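Side-chain contacts in peroxisomal acyl-CoA oxidase 1A (Solanum lycopersicum, PDB 2FON), which probably catalyses the FAD-dependent oxidation of fatty acyl-CoA to the enoyl-CoA in peroxisomal beta-oxidation, passing electrons to oxygen: residues L313-A318 against F354-S359; S510-V515 against T593-S598; S552-K557 against Q569-L574. One frame throughout, in Å; residues are numbered along the deposited sequence.

Contact 1: L313-A318 against F354-S359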
ATOM      1  N   LEU B 313      10.593   5.939  12.918  1.00 67.99           N
ATOM      2  CA  LEU B 313       9.491   6.221  13.810  1.00 68.75           C
ATOM      3  C   LEU B 313       8.190   5.566  13.289  1.00 69.17           C
ATOM      4  O   LEU B 313       7.651   4.681  13.938  1.00 70.72           O
ATOM      5  CB  LEU B 313       9.390   7.717  14.153  1.00 68.55           C
ATOM      6  CG  LEU B 313       8.114   8.212  14.841  1.00 68.73           C
ATOM      7  CD1 LEU B 313       8.131   7.899  16.291  1.00 65.98           C
ATOM      8  CD2 LEU B 313       7.814   9.732  14.577  1.00 68.68           C
ATOM      9  N   ALA B 314       7.704   5.934  12.115  1.00 69.22           N
ATOM     10  CA  ALA B 314       6.574   5.194  11.501  1.00 69.36           C
ATOM     11  C   ALA B 314       6.743   3.611  11.477  1.00 69.09           C
ATOM     12  O   ALA B 314       5.844   2.887  11.850  1.00 69.57           O
ATOM     13  CB  ALA B 314       6.275   5.754  10.093  1.00 68.38           C
ATOM     14  N   MET B 315       7.870   3.060  11.055  1.00 67.53           N
ATOM     15  CA  MET B 315       7.943   1.633  11.042  1.00 67.43           C
ATOM     16  C   MET B 315       7.682   1.094  12.473  1.00 68.67           C
ATOM     17  O   MET B 315       6.912   0.136  12.670  1.00 69.29           O
ATOM     18  CB  MET B 315       9.303   1.200  10.533  1.00 67.69           C
ATOM     19  CG  MET B 315       9.540  -0.278  10.471  1.00 67.86           C
ATOM     20  SD  MET B 315       8.640  -0.908   9.045  1.00 77.01           S
ATOM     21  CE  MET B 315       9.857  -0.868   7.725  1.00 74.23           C
ATOM     22  N   SER B 316       8.325   1.700  13.473  1.00 68.11           N
ATOM     23  CA  SER B 316       8.151   1.270  14.835  1.00 66.92           C
ATOM     24  C   SER B 316       6.674   1.416  15.237  1.00 67.36           C
ATOM     25  O   SER B 316       6.130   0.474  15.817  1.00 68.24           O
ATOM     26  CB  SER B 316       9.079   2.039  15.792  1.00 66.98           C
ATOM     27  OG  SER B 316       8.501   3.271  16.251  1.00 65.13           O
ATOM     28  N   ARG B 317       6.003   2.544  14.954  1.00 65.89           N
ATOM     29  CA  ARG B 317       4.566   2.577  15.316  1.00 65.97           C
ATOM     30  C   ARG B 317       3.743   1.412  14.683  1.00 66.63           C
ATOM     31  O   ARG B 317       2.923   0.799  15.330  1.00 66.58           O
ATOM     32  CB  ARG B 317       3.903   3.913  15.014  1.00 65.19           C
ATOM     33  CG  ARG B 317       4.344   5.059  15.866  1.00 63.09           C
ATOM     34  CD  ARG B 317       4.017   6.403  15.204  1.00 62.15           C
ATOM     35  NE  ARG B 317       2.689   6.823  15.611  1.00 66.98           N
ATOM     36  CZ  ARG B 317       2.051   7.928  15.219  1.00 65.44           C
ATOM     37  NH1 ARG B 317       2.590   8.773  14.380  1.00 62.62           N
ATOM     38  NH2 ARG B 317       0.845   8.197  15.700  1.00 64.66           N
ATOM     39  N   ALA B 318       3.980   1.088  13.415  1.00 67.68           N
ATOM     40  CA  ALA B 318       3.140   0.107  12.747  1.00 68.08           C
ATOM     41  C   ALA B 318       3.447  -1.297  13.310  1.00 68.90           C
ATOM     42  O   ALA B 318       2.531  -2.089  13.597  1.00 69.69           O
ATOM     43  CB  ALA B 318       3.357   0.163  11.326  1.00 66.72           C
ATOM     44  N   PHE B 354       8.316 -10.061  11.726  1.00 65.88           N
ATOM     45  CA  PHE B 354       9.650  -9.889  12.292  1.00 64.66           C
ATOM     46  C   PHE B 354      10.688  -9.202  11.380  1.00 65.59           C
ATOM     47  O   PHE B 354      11.575  -8.554  11.876  1.00 66.63           O
ATOM     48  CB  PHE B 354      10.183 -11.202  12.723  1.00 63.30           C
ATOM     49  CG  PHE B 354       9.429 -11.816  13.842  1.00 63.86           C
ATOM     50  CD1 PHE B 354       9.898 -13.012  14.441  1.00 61.99           C
ATOM     51  CD2 PHE B 354       8.259 -11.237  14.324  1.00 59.56           C
ATOM     52  CE1 PHE B 354       9.202 -13.577  15.500  1.00 59.90           C
ATOM     53  CE2 PHE B 354       7.591 -11.807  15.375  1.00 57.27           C
ATOM     54  CZ  PHE B 354       8.049 -12.983  15.950  1.00 57.44           C
ATOM     55  N   PRO B 355      10.630  -9.361  10.059  1.00 65.86           N
ATOM     56  CA  PRO B 355      11.573  -8.508   9.338  1.00 66.50           C
ATOM     57  C   PRO B 355      11.266  -7.016   9.505  1.00 67.68           C
ATOM     58  O   PRO B 355      12.178  -6.180   9.353  1.00 67.85           O
ATOM     59  CB  PRO B 355      11.355  -8.874   7.862  1.00 65.69           C
ATOM     60  CG  PRO B 355      10.705 -10.141   7.882  1.00 66.98           C
ATOM     61  CD  PRO B 355       9.900 -10.261   9.160  1.00 66.39           C
ATOM     62  N   LEU B 356      10.003  -6.679   9.795  1.00 67.83           N
ATOM     63  CA  LEU B 356       9.619  -5.261   9.889  1.00 67.78           C
ATOM     64  C   LEU B 356      10.088  -4.716  11.221  1.00 68.03           C
ATOM     65  O   LEU B 356      10.603  -3.600  11.301  1.00 67.49           O
ATOM     66  CB  LEU B 356       8.116  -5.048   9.637  1.00 67.20           C
ATOM     67  CG  LEU B 356       7.719  -5.429   8.191  1.00 66.56           C
ATOM     68  CD1 LEU B 356       6.256  -5.215   7.966  1.00 66.34           C
ATOM     69  CD2 LEU B 356       8.542  -4.692   7.105  1.00 62.46           C
ATOM     70  N   LEU B 357       9.945  -5.538  12.260  1.00 68.45           N
ATOM     71  CA  LEU B 357      10.566  -5.275  13.546  1.00 68.91           C
ATOM     72  C   LEU B 357      12.082  -5.079  13.400  1.00 69.43           C
ATOM     73  O   LEU B 357      12.625  -3.998  13.695  1.00 70.16           O
ATOM     74  CB  LEU B 357      10.282  -6.461  14.392  1.00 68.99           C
ATOM     75  CG  LEU B 357      10.474  -6.495  15.886  1.00 72.51           C
ATOM     76  CD1 LEU B 357      10.566  -5.129  16.524  1.00 74.49           C
ATOM     77  CD2 LEU B 357       9.275  -7.260  16.371  1.00 73.69           C
ATOM     78  N   ALA B 358      12.765  -6.111  12.906  1.00 69.24           N
ATOM     79  CA  ALA B 358      14.169  -6.019  12.549  1.00 68.18           C
ATOM     80  C   ALA B 358      14.471  -4.741  11.818  1.00 68.31           C
ATOM     81  O   ALA B 358      15.434  -4.063  12.183  1.00 69.87           O
ATOM     82  CB  ALA B 358      14.578  -7.176  11.717  1.00 68.64           C
ATOM     83  N   SER B 359      13.676  -4.384  10.804  1.00 66.94           N
ATOM     84  CA  SER B 359      13.944  -3.148  10.049  1.00 65.81           C
ATOM     85  C   SER B 359      13.863  -1.853  10.908  1.00 65.51           C
ATOM     86  O   SER B 359      14.605  -0.905  10.680  1.00 64.95           O
ATOM     87  CB  SER B 359      13.001  -3.022   8.851  1.00 66.04           C
ATOM     88  OG  SER B 359      13.256  -3.998   7.852  1.00 66.78           O
TER

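Contact 2: S510-V515 against T593-S598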
ATOM      1  N   SER B 510      27.077  -6.460  -3.972  1.00 62.89           N
ATOM      2  CA  SER B 510      26.992  -5.105  -4.446  1.00 63.13           C
ATOM      3  C   SER B 510      28.103  -4.822  -5.465  1.00 62.52           C
ATOM      4  O   SER B 510      27.840  -4.350  -6.584  1.00 62.58           O
ATOM      5  CB  SER B 510      27.005  -4.134  -3.266  1.00 63.57           C
ATOM      6  OG  SER B 510      27.081  -2.797  -3.726  1.00 66.86           O
ATOM      7  N   ALA B 511      29.334  -5.156  -5.099  1.00 61.72           N
ATOM      8  CA  ALA B 511      30.452  -5.043  -6.038  1.00 60.69           C
ATOM      9  C   ALA B 511      30.081  -5.728  -7.322  1.00 60.03           C
ATOM     10  O   ALA B 511      30.092  -5.123  -8.382  1.00 59.91           O
ATOM     11  CB  ALA B 511      31.716  -5.640  -5.463  1.00 60.18           C
ATOM     12  N   ARG B 512      29.710  -6.991  -7.231  1.00 60.24           N
ATOM     13  CA  ARG B 512      29.392  -7.707  -8.441  1.00 60.67           C
ATOM     14  C   ARG B 512      28.293  -6.999  -9.218  1.00 60.99           C
ATOM     15  O   ARG B 512      28.458  -6.754 -10.392  1.00 61.32           O
ATOM     16  CB  ARG B 512      29.047  -9.139  -8.139  1.00 60.51           C
ATOM     17  CG  ARG B 512      30.242  -9.968  -7.884  1.00 60.99           C
ATOM     18  CD  ARG B 512      29.977 -10.908  -6.750  1.00 63.93           C
ATOM     19  NE  ARG B 512      31.184 -11.639  -6.387  1.00 65.87           N
ATOM     20  CZ  ARG B 512      31.393 -12.909  -6.710  1.00 68.04           C
ATOM     21  NH1 ARG B 512      30.459 -13.581  -7.388  1.00 67.20           N
ATOM     22  NH2 ARG B 512      32.524 -13.508  -6.343  1.00 68.10           N
ATOM     23  N   MET B 513      27.213  -6.596  -8.564  1.00 61.19           N
ATOM     24  CA  MET B 513      26.124  -5.959  -9.306  1.00 62.96           C
ATOM     25  C   MET B 513      26.523  -4.654  -9.973  1.00 62.24           C
ATOM     26  O   MET B 513      26.229  -4.438 -11.164  1.00 61.74           O
ATOM     27  CB  MET B 513      24.859  -5.810  -8.479  1.00 61.96           C
ATOM     28  CG  MET B 513      24.073  -7.084  -8.415  1.00 61.94           C
ATOM     29  SD  MET B 513      22.821  -6.949  -7.140  1.00 68.05           S
ATOM     30  CE  MET B 513      21.573  -5.900  -7.935  1.00 68.30           C
ATOM     31  N   SER B 514      27.240  -3.813  -9.226  1.00 62.18           N
ATOM     32  CA  SER B 514      27.757  -2.571  -9.792  1.00 61.67           C
ATOM     33  C   SER B 514      28.752  -2.798 -10.918  1.00 61.23           C
ATOM     34  O   SER B 514      28.687  -2.118 -11.920  1.00 61.67           O
ATOM     35  CB  SER B 514      28.359  -1.700  -8.722  1.00 61.74           C
ATOM     36  OG  SER B 514      27.314  -1.042  -8.053  1.00 62.29           O
ATOM     37  N   VAL B 515      29.637  -3.773 -10.772  1.00 60.30           N
ATOM     38  CA  VAL B 515      30.567  -4.097 -11.838  1.00 59.84           C
ATOM     39  C   VAL B 515      29.810  -4.488 -13.096  1.00 59.34           C
ATOM     40  O   VAL B 515      30.077  -3.993 -14.183  1.00 58.91           O
ATOM     41  CB  VAL B 515      31.569  -5.218 -11.399  1.00 60.40           C
ATOM     42  CG1 VAL B 515      32.210  -5.921 -12.594  1.00 58.54           C
ATOM     43  CG2 VAL B 515      32.655  -4.621 -10.481  1.00 60.20           C
ATOM     44  N   THR B 593      26.043 -14.065  -9.794  1.00 70.94           N
ATOM     45  CA  THR B 593      27.466 -13.884  -9.525  1.00 71.17           C
ATOM     46  C   THR B 593      28.283 -15.128  -9.104  1.00 71.66           C
ATOM     47  O   THR B 593      29.473 -15.272  -9.461  1.00 72.44           O
ATOM     48  CB  THR B 593      27.574 -13.019  -8.307  1.00 72.17           C
ATOM     49  OG1 THR B 593      27.680 -13.900  -7.172  1.00 73.42           O
ATOM     50  CG2 THR B 593      26.343 -12.051  -8.163  1.00 67.85           C
ATOM     51  N   GLY B 594      27.681 -15.991  -8.279  1.00 71.16           N
ATOM     52  CA  GLY B 594      28.351 -17.217  -7.824  1.00 69.61           C
ATOM     53  C   GLY B 594      28.695 -17.188  -6.345  1.00 69.02           C
ATOM     54  O   GLY B 594      29.055 -18.222  -5.780  1.00 68.29           O
ATOM     55  N   TYR B 595      28.560 -16.021  -5.703  1.00 68.24           N
ATOM     56  CA  TYR B 595      29.073 -15.859  -4.348  1.00 67.84           C
ATOM     57  C   TYR B 595      28.651 -16.946  -3.339  1.00 67.65           C
ATOM     58  O   TYR B 595      29.478 -17.405  -2.521  1.00 67.64           O
ATOM     59  CB  TYR B 595      28.869 -14.449  -3.792  1.00 68.21           C
ATOM     60  CG  TYR B 595      29.461 -14.339  -2.415  1.00 69.24           C
ATOM     61  CD1 TYR B 595      30.836 -14.149  -2.228  1.00 67.62           C
ATOM     62  CD2 TYR B 595      28.654 -14.519  -1.287  1.00 71.39           C
ATOM     63  CE1 TYR B 595      31.377 -14.101  -0.949  1.00 68.75           C
ATOM     64  CE2 TYR B 595      29.183 -14.481  -0.009  1.00 71.60           C
ATOM     65  CZ  TYR B 595      30.543 -14.270   0.166  1.00 70.27           C
ATOM     66  OH  TYR B 595      31.030 -14.235   1.467  1.00 69.14           O
ATOM     67  N   ILE B 596      27.393 -17.375  -3.416  1.00 67.29           N
ATOM     68  CA  ILE B 596      26.887 -18.497  -2.606  1.00 66.52           C
ATOM     69  C   ILE B 596      26.322 -19.612  -3.501  1.00 66.35           C
ATOM     70  O   ILE B 596      25.956 -19.355  -4.645  1.00 66.80           O
ATOM     71  CB  ILE B 596      25.783 -17.996  -1.654  1.00 66.80           C
ATOM     72  CG1 ILE B 596      24.594 -17.465  -2.434  1.00 64.54           C
ATOM     73  CG2 ILE B 596      26.287 -16.850  -0.761  1.00 68.13           C
ATOM     74  CD1 ILE B 596      23.416 -17.097  -1.553  1.00 63.03           C
ATOM     75  N   THR B 597      26.228 -20.839  -2.992  1.00 66.08           N
ATOM     76  CA  THR B 597      25.580 -21.937  -3.731  1.00 66.05           C
ATOM     77  C   THR B 597      24.206 -22.222  -3.161  1.00 66.32           C
ATOM     78  O   THR B 597      23.776 -21.585  -2.186  1.00 66.61           O
ATOM     79  CB  THR B 597      26.358 -23.274  -3.616  1.00 66.65           C
ATOM     80  OG1 THR B 597      26.323 -23.711  -2.256  1.00 68.17           O
ATOM     81  CG2 THR B 597      27.812 -23.162  -4.112  1.00 64.92           C
ATOM     82  N   SER B 598      23.498 -23.186  -3.738  1.00 65.96           N
ATOM     83  CA  SER B 598      22.165 -23.449  -3.229  1.00 65.85           C
ATOM     84  C   SER B 598      22.173 -23.852  -1.790  1.00 65.69           C
ATOM     85  O   SER B 598      21.537 -23.192  -0.969  1.00 65.64           O
ATOM     86  CB  SER B 598      21.420 -24.454  -4.052  1.00 65.69           C
ATOM     87  OG  SER B 598      20.815 -23.735  -5.090  1.00 69.00           O
TER

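Contact 3: S552-K557 against Q569-L574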
ATOM      1  N   SER B 552      25.914  -3.049   7.235  1.00 67.47           N
ATOM      2  CA  SER B 552      27.239  -2.830   7.789  1.00 67.14           C
ATOM      3  C   SER B 552      27.251  -1.862   8.980  1.00 67.38           C
ATOM      4  O   SER B 552      28.216  -1.858   9.765  1.00 67.12           O
ATOM      5  CB  SER B 552      28.195  -2.344   6.723  1.00 66.37           C
ATOM      6  OG  SER B 552      28.021  -0.965   6.591  1.00 67.11           O
ATOM      7  N   LYS B 553      26.200  -1.047   9.105  1.00 67.26           N
ATOM      8  CA  LYS B 553      26.135  -0.081  10.206  1.00 68.02           C
ATOM      9  C   LYS B 553      25.516  -0.731  11.434  1.00 68.59           C
ATOM     10  O   LYS B 553      25.800  -0.394  12.582  1.00 68.52           O
ATOM     11  CB  LYS B 553      25.354   1.168   9.795  1.00 67.47           C
ATOM     12  CG  LYS B 553      26.023   1.923   8.671  1.00 68.69           C
ATOM     13  CD  LYS B 553      27.340   2.468   9.118  1.00 71.24           C
ATOM     14  CE  LYS B 553      28.255   2.875   7.978  1.00 73.96           C
ATOM     15  NZ  LYS B 553      29.713   2.987   8.530  1.00 76.45           N
ATOM     16  N   TYR B 554      24.651  -1.690  11.167  1.00 69.55           N
ATOM     17  CA  TYR B 554      24.074  -2.490  12.207  1.00 69.99           C
ATOM     18  C   TYR B 554      25.214  -3.305  12.860  1.00 70.53           C
ATOM     19  O   TYR B 554      25.287  -3.444  14.103  1.00 70.82           O
ATOM     20  CB  TYR B 554      22.955  -3.375  11.613  1.00 69.52           C
ATOM     21  CG  TYR B 554      21.949  -3.824  12.646  1.00 70.37           C
ATOM     22  CD1 TYR B 554      20.583  -3.794  12.406  1.00 69.28           C
ATOM     23  CD2 TYR B 554      22.384  -4.277  13.896  1.00 72.67           C
ATOM     24  CE1 TYR B 554      19.672  -4.229  13.395  1.00 69.63           C
ATOM     25  CE2 TYR B 554      21.503  -4.698  14.862  1.00 71.87           C
ATOM     26  CZ  TYR B 554      20.165  -4.669  14.625  1.00 69.56           C
ATOM     27  OH  TYR B 554      19.392  -5.103  15.661  1.00 68.61           O
ATOM     28  N   ILE B 555      26.113  -3.830  12.023  1.00 70.52           N
ATOM     29  CA  ILE B 555      27.193  -4.626  12.553  1.00 70.22           C
ATOM     30  C   ILE B 555      28.110  -3.712  13.344  1.00 70.56           C
ATOM     31  O   ILE B 555      28.628  -4.117  14.393  1.00 71.76           O
ATOM     32  CB  ILE B 555      27.970  -5.430  11.444  1.00 71.12           C
ATOM     33  CG1 ILE B 555      27.044  -6.451  10.735  1.00 69.35           C
ATOM     34  CG2 ILE B 555      29.227  -6.098  12.025  1.00 67.06           C
ATOM     35  CD1 ILE B 555      27.683  -7.140   9.523  1.00 69.28           C
ATOM     36  N   GLU B 556      28.289  -2.482  12.870  1.00 69.75           N
ATOM     37  CA  GLU B 556      29.211  -1.558  13.515  1.00 70.32           C
ATOM     38  C   GLU B 556      28.718  -1.185  14.906  1.00 69.78           C
ATOM     39  O   GLU B 556      29.497  -1.064  15.869  1.00 68.47           O
ATOM     40  CB  GLU B 556      29.379  -0.314  12.673  1.00 70.03           C
ATOM     41  CG  GLU B 556      30.561  -0.359  11.733  1.00 71.57           C
ATOM     42  CD  GLU B 556      30.869   1.008  11.088  1.00 73.51           C
ATOM     43  OE1 GLU B 556      30.372   2.080  11.563  1.00 76.30           O
ATOM     44  OE2 GLU B 556      31.619   1.001  10.081  1.00 78.89           O
ATOM     45  N   LYS B 557      27.395  -1.005  14.973  1.00 70.33           N
ATOM     46  CA  LYS B 557      26.645  -0.740  16.197  1.00 70.22           C
ATOM     47  C   LYS B 557      26.845  -1.869  17.243  1.00 70.85           C
ATOM     48  O   LYS B 557      27.060  -1.603  18.440  1.00 70.29           O
ATOM     49  CB  LYS B 557      25.194  -0.577  15.816  1.00 69.62           C
ATOM     50  CG  LYS B 557      24.251  -0.328  16.939  1.00 70.76           C
ATOM     51  CD  LYS B 557      24.721   0.796  17.825  1.00 71.42           C
ATOM     52  CE  LYS B 557      23.822   0.912  19.022  1.00 70.41           C
ATOM     53  NZ  LYS B 557      23.992   2.264  19.565  1.00 73.82           N
ATOM     54  N   GLN B 569      22.302  -9.140  22.890  1.00 71.32           N
ATOM     55  CA  GLN B 569      21.967 -10.455  22.395  1.00 72.39           C
ATOM     56  C   GLN B 569      20.730 -10.422  21.543  1.00 72.28           C
ATOM     57  O   GLN B 569      20.707 -11.015  20.474  1.00 72.42           O
ATOM     58  CB  GLN B 569      21.800 -11.422  23.580  1.00 73.42           C
ATOM     59  CG  GLN B 569      20.702 -12.498  23.406  1.00 76.68           C
ATOM     60  CD  GLN B 569      21.153 -13.714  22.580  1.00 79.89           C
ATOM     61  OE1 GLN B 569      21.462 -13.613  21.373  1.00 80.69           O
ATOM     62  NE2 GLN B 569      21.178 -14.876  23.232  1.00 79.67           N
ATOM     63  N   GLN B 570      19.707  -9.706  22.007  1.00 72.60           N
ATOM     64  CA  GLN B 570      18.481  -9.568  21.237  1.00 72.98           C
ATOM     65  C   GLN B 570      18.716  -8.744  20.004  1.00 72.51           C
ATOM     66  O   GLN B 570      18.047  -8.944  18.990  1.00 72.74           O
ATOM     67  CB  GLN B 570      17.360  -8.898  22.053  1.00 73.82           C
ATOM     68  CG  GLN B 570      16.520  -9.818  22.930  1.00 76.03           C
ATOM     69  CD  GLN B 570      16.111 -11.107  22.238  1.00 78.74           C
ATOM     70  OE1 GLN B 570      16.614 -12.185  22.568  1.00 80.39           O
ATOM     71  NE2 GLN B 570      15.209 -11.005  21.274  1.00 78.56           N
ATOM     72  N   LEU B 571      19.628  -7.778  20.101  1.00 72.31           N
ATOM     73  CA  LEU B 571      19.887  -6.871  18.980  1.00 72.02           C
ATOM     74  C   LEU B 571      20.643  -7.584  17.906  1.00 71.45           C
ATOM     75  O   LEU B 571      20.422  -7.296  16.736  1.00 71.27           O
ATOM     76  CB  LEU B 571      20.633  -5.598  19.386  1.00 72.35           C
ATOM     77  CG  LEU B 571      19.793  -4.537  20.102  1.00 71.68           C
ATOM     78  CD1 LEU B 571      20.647  -3.355  20.508  1.00 68.57           C
ATOM     79  CD2 LEU B 571      18.671  -4.129  19.200  1.00 70.30           C
ATOM     80  N   GLU B 572      21.491  -8.534  18.305  1.00 70.49           N
ATOM     81  CA  GLU B 572      22.099  -9.464  17.354  1.00 70.40           C
ATOM     82  C   GLU B 572      21.076 -10.302  16.607  1.00 69.54           C
ATOM     83  O   GLU B 572      21.130 -10.426  15.388  1.00 69.44           O
ATOM     84  CB  GLU B 572      23.082 -10.362  18.048  1.00 70.38           C
ATOM     85  CG  GLU B 572      24.469  -9.825  17.945  1.00 74.07           C
ATOM     86  CD  GLU B 572      25.263  -9.975  19.250  1.00 80.10           C
ATOM     87  OE1 GLU B 572      25.460 -11.141  19.717  1.00 81.82           O
ATOM     88  OE2 GLU B 572      25.700  -8.926  19.796  1.00 80.48           O
ATOM     89  N   VAL B 573      20.137 -10.872  17.341  1.00 68.55           N
ATOM     90  CA  VAL B 573      19.059 -11.579  16.718  1.00 67.90           C
ATOM     91  C   VAL B 573      18.410 -10.664  15.637  1.00 68.37           C
ATOM     92  O   VAL B 573      18.125 -11.111  14.493  1.00 68.12           O
ATOM     93  CB  VAL B 573      18.029 -12.022  17.776  1.00 67.97           C
ATOM     94  CG1 VAL B 573      16.728 -12.386  17.131  1.00 67.90           C
ATOM     95  CG2 VAL B 573      18.526 -13.168  18.572  1.00 65.28           C
ATOM     96  N   LEU B 574      18.196  -9.383  15.979  1.00 67.69           N
ATOM     97  CA  LEU B 574      17.547  -8.477  15.032  1.00 66.52           C
ATOM     98  C   LEU B 574      18.425  -8.221  13.822  1.00 66.16           C
ATOM     99  O   LEU B 574      17.963  -8.124  12.699  1.00 65.84           O
ATOM    100  CB  LEU B 574      17.086  -7.191  15.707  1.00 66.37           C
ATOM    101  CG  LEU B 574      15.802  -7.393  16.532  1.00 65.40           C
ATOM    102  CD1 LEU B 574      15.404  -6.151  17.326  1.00 64.05           C
ATOM    103  CD2 LEU B 574      14.673  -7.870  15.659  1.00 62.69           C
TER

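Contact 1: L313-A318 against F354-S359
Met-315 reaches from helix 297-328 to Leu-356 and Ser-359 on helix 347-380, and its side chain carries the whole contact between the two segments. It leaves the backbone toward the partner helix, with CB still 5.0 Å from Leu-356 O. With chi1 at 180°, CG lies opposite the methionine's own N and is carried straight out to 3.6 Å from Leu-356 O, an approach of a methylene to a main-chain carbonyl. The thioether then passes alongside: SD lies 4.0 Å from the same Leu-356 O. Bends at chi2 and chi3 turn the chain there, and CE ends against two side chains, 4.1 Å from Leu-356 CD2 and 4.0 Å from Ser-359 CB. The methionine and leucine chains cross at about a right angle, so they touch through single methyl groups rather than along their lengths. Both helices belong to the C-alpha1 helical domain of the acyl-CoA oxidase fold, and the two segments run in nearly opposite directions; Thr-407 and Cys-414 of helix 389-417 pack against Met-315 and Leu-356 respectively. Replacing Met-315 by an alanine would probably open a gap between the helices and leave Leu-356 CD2 and Ser-359 CB without their apolar mate. Ser-359 presents its CB, not its hydroxyl, to the sulfur chain, because OG turns back along its own helix and donates to Pro-355 O at 2.9 Å. That carbonyl also accepts from Ser-359 N, the two donors arriving from opposite faces of its plane. Around Pro-355 the helix is kinked, since the nitrogens of Pro-355 and Leu-356 make no bond to the preceding turn. Ala-358 and Ser-359 also touch Tyr-578 of helix 567-585.

Contact 2: S510-V515 against T593-S598
Arg-512 meets Thr-593 and Tyr-595 through a chain whose first torsion (chi1 -78°) sets CG opposite the carbonyl carbon, and whose bend at chi2 (140°) swings the guanidinium from helix 499-521 onto the loop 593-598. The side chain of Thr-593 crosses that of Arg-512 at about a right angle. Its CG2 faces the root of the arginine, 4.0 Å from Arg-512 CB, while its CB packs 3.6 Å from Arg-512 CD. Beyond this aliphatic stretch NH1 reaches the polar side of the turn. It donates a weak, strongly bent hydrogen bond to Thr-593 O at 2.9 Å, and lies 2.8 Å from Thr-593 OG1, which stands oblique to the guanidinium plane. Tyr-595 sets its CB over one face of the guanidinium, 4.0 Å from Arg-512 NH1 and displaced toward the rim; from there the ring leads away, with Arg-512 NH2 at the ring edge, near the ring plane. The turn itself is tied internally: Tyr-595 N donates to Thr-593 OG1 at 2.7 Å with an N-H...O angle of 166°, which makes an ST turn. Gly-594 sits between them with a positive phi, at which a beta carbon would press on the carbonyl of Thr-593. Farther out, Tyr-595 OH is bonded to Glu-504 OE1, and Arg-512 NE is held by Leu-483 O at the end of helix 480-483; to this NH1 adds its weak bond in the loop. The partial negative charges of these two main-chain carbonyls probably help offset the guanidinium's positive charge. At Thr-593 the guanidinium meets a neutral turn, so this end of the contact is probably a modest polar one.

Contact 3: S552-K557 against Q569-L574
The phenol end of Tyr-554 abuts the helical turn from Leu-571 to Leu-574. Its OH donates a weak hydrogen bond to Leu-571 O at 2.7 Å, and the carbonyl oxygen also lies 3.4 Å from Tyr-554 CZ of the ring, which it meets obliquely. Apolar groups close round the phenol end: Leu-571 CD2 comes to 3.7 Å from Tyr-554 OH, and Leu-574 CB to 4.1 Å from Tyr-554 CZ. Of Leu-574 it is CB that touches, while the rest of its side chain leads away toward other neighbours. Leu-571, in contrast, brings both CB and a branch methyl to the hydroxyl. The tyrosine arrives lengthwise, because CG lies opposite the backbone N (chi1 -157°) and the ring extends from helix 535-558 straight at helix 567-585. All three residues are buried, so the phenolic oxygen, which would be costly to leave without a polar partner there, finds at least a weak one in a main-chain carbonyl. In the next shell, Phe-365 of helix 347-380 packs edge-to-face with the Tyr-554 ring and Ala-362 touches it. Tyr-361 of the same helix rests on both Leu-571 and Leu-574. One turn on from Tyr-554, Lys-557 NZ forms a salt bridge with Glu-368 that ties the end of helix 535-558 to helix 347-380, and a hydrogen bond with Gln-560 in the connecting loop. The two segments belong to an antiparallel helical hairpin with a short connection. Helix 347-380 packs against it through Tyr-361 and Phe-365, helix 499-521 touches Ile-555 through Leu-503, and helix 598-615 packs on Val-573 and Leu-574 through Leu-615.

Contacts 1 and 3 adjoin: their centres are 15 Å apart and Ala-358 CB packs 3.6 Å from Leu-574 O. Helix 347-380 joins them, lending 354-359 to the first and flanking the second from Ala-358 onward. Contact 2 lies farther out, its centre 28 Å from that of contact 1 and 23 Å from that of contact 3, with nearest atoms about 17 Å and about 10 Å away. Along the chain, contact 3 is nested within the loop that contact 2 closes. Contact 1 lies near the cofactor: the Leu-356 side chain is about 11 Å from bound FAD and about 6 Å from that of the FAD-binding Arg-352, whereas contacts 2 and 3 lie away from the pocket.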